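PDB 4M8R: hypothetical protein from Bacteroides caccae, which is of unknown function but belongs to the DUF4784 family, joining an N-terminal Ig-like domain to a WD40-like domain. Local coordinates for the interface of chains A and B. Sequence-based numbering; all coordinates share one arbitrary frame. Chains: chain A/B, hypothetical protein.

The interface of chains A and B. Residues chain A 397, 406-410; chain B 136-137.
One face of the A:Tyr408 ring is capped by the methyl CG2 of B:Thr137, which sits over its centre, 3.4 Å from the ring centroid, in a CH-pi contact. In the ring plane, at the edge, lies the carboxylate oxygen OD1 of A:Asp397. The site pairs the WD40-like domains of two DUF4784 chains in a two-fold interface of the deposited assembly, though the structure alone does not show that this dimer is biological. A:Tyr408 follows strand 404-407, its CG anti to the carbonyl carbon, and its hydroxyl OH donates to A:Asp397 OD2 at 2.7 Å, meeting that oxygen from above the carboxylate plane. Tyrosine suits this place because it offers a flat apolar face to the methyl and a hydroxyl to tether its far end; the short A:Asp397 side chain, from strand 394-399, supplies the acceptor and helps fix the ring. An alanine here removes the ring and its hydroxyl, and would probably leave the B:Thr137 methyl without its aromatic seat and loosen the packing. A beta-branched threonine suits the opposite position because its two branches divide the work. In B:Thr137, CG2 turns to the ring while the hydroxyl OG1, in the crowded position between backbone N and carbonyl carbon (chi1 76°), donates a hydrogen bond back to the carbonyl O of B:Glu136, 2.5 Å, in the carbonyl plane on a lone pair. Crossing it obliquely, the methyl CG2 of A:Thr406 packs against the CB of B:Thr137 at 3.8 Å. B:Glu136 has the length to pass the ring: its CG lies 3.7 Å from A:Tyr408 CD2, and a bend at chi2 carries the carboxylate on to the loop beyond. There OE2 accepts a nearly straight bond from the backbone N of A:Asp410, 2.9 Å long and 166° at the hydrogen. The other oxygen, OE1, is 2.9 Å from A:Asp410 OD2, the two carboxylate planes steeply crossed; unless one is protonated, the pair would probably repel, and a proton held between them may ease this.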
loop_
_atom_site.group_PDB
_atom_site.type_symbol
_atom_site.label_atom_id
_atom_site.label_comp_id
_atom_site.label_asym_id
_atom_site.label_seq_id
_atom_site.Cartn_x
_atom_site.Cartn_y
_atom_site.Cartn_z
ATOM N N ASP A 397 29.553 -9.087 -8.523
ATOM C CA ASP A 397 28.368 -8.265 -8.786
ATOM C C ASP A 397 28.696 -7.176 -9.800
ATOM O O ASP A 397 29.749 -6.548 -9.714
ATOM C CB ASP A 397 27.876 -7.580 -7.499
ATOM C CG ASP A 397 26.950 -8.452 -6.667
ATOM O OD1 ASP A 397 26.623 -9.592 -7.070
ATOM O OD2 ASP A 397 26.541 -7.978 -5.589
ATOM N N THR A 406 32.352 -5.908 -8.752
ATOM C CA THR A 406 32.872 -5.994 -7.390
ATOM C C THR A 406 32.856 -7.460 -6.959
ATOM O O THR A 406 31.792 -8.075 -6.841
ATOM C CB THR A 406 32.041 -5.149 -6.409
ATOM O OG1 THR A 406 31.518 -3.999 -7.084
ATOM C CG2 THR A 406 32.894 -4.705 -5.238
ATOM N N ASP A 407 34.041 -8.013 -6.738
ATOM C CA ASP A 407 34.189 -9.429 -6.430
ATOM C C ASP A 407 33.856 -9.713 -4.964
ATOM O O ASP A 407 34.151 -8.904 -4.081
ATOM C CB ASP A 407 35.626 -9.895 -6.719
ATOM C CG ASP A 407 36.054 -9.659 -8.165
ATOM O OD1 ASP A 407 35.201 -9.681 -9.078
ATOM O OD2 ASP A 407 37.264 -9.457 -8.389
ATOM N N TYR A 408 33.239 -10.866 -4.721
ATOM C CA TYR A 408 33.094 -11.408 -3.373
ATOM C C TYR A 408 34.398 -12.108 -2.997
ATOM O O TYR A 408 34.749 -13.122 -3.599
ATOM C CB TYR A 408 31.941 -12.413 -3.322
ATOM C CG TYR A 408 30.566 -11.800 -3.495
ATOM C CD1 TYR A 408 30.061 -11.510 -4.758
ATOM C CD2 TYR A 408 29.768 -11.521 -2.391
ATOM C CE1 TYR A 408 28.804 -10.949 -4.915
ATOM C CE2 TYR A 408 28.511 -10.964 -2.535
ATOM C CZ TYR A 408 28.032 -10.678 -3.797
ATOM O OH TYR A 408 26.782 -10.128 -3.929
ATOM N N THR A 409 35.118 -11.572 -2.016
ATOM C CA THR A 409 36.419 -12.126 -1.634
ATOM C C THR A 409 36.337 -13.432 -0.828
ATOM O O THR A 409 37.306 -14.188 -0.778
ATOM C CB THR A 409 37.256 -11.093 -0.853
ATOM O OG1 THR A 409 36.451 -10.502 0.174
ATOM C CG2 THR A 409 37.768 -10.004 -1.790
ATOM N N ASP A 410 35.193 -13.698 -0.198
ATOM C CA ASP A 410 34.993 -14.961 0.528
ATOM C C ASP A 410 34.739 -16.150 -0.393
ATOM O O ASP A 410 34.816 -17.299 0.044
ATOM C CB ASP A 410 33.804 -14.846 1.488
ATOM C CG ASP A 410 34.073 -13.918 2.652
ATOM O OD1 ASP A 410 35.244 -13.529 2.865
ATOM O OD2 ASP A 410 33.102 -13.586 3.364
ATOM N N GLU B 136 29.327 -7.778 2.163
ATOM C CA GLU B 136 30.347 -7.942 1.121
ATOM C C GLU B 136 30.115 -7.109 -0.148
ATOM O O GLU B 136 28.984 -6.719 -0.459
ATOM C CB GLU B 136 30.516 -9.432 0.770
ATOM C CG GLU B 136 31.872 -9.793 0.170
ATOM C CD GLU B 136 32.499 -11.006 0.827
ATOM O OE1 GLU B 136 32.619 -10.996 2.070
ATOM O OE2 GLU B 136 32.883 -11.957 0.109
ATOM N N THR B 137 31.215 -6.856 -0.859
ATOM C CA THR B 137 31.262 -6.030 -2.072
ATOM C C THR B 137 30.980 -4.558 -1.769
ATOM O O THR B 137 30.411 -3.850 -2.602
ATOM C CB THR B 137 30.323 -6.537 -3.204
ATOM O OG1 THR B 137 28.958 -6.202 -2.917
ATOM C CG2 THR B 137 30.461 -8.043 -3.407
#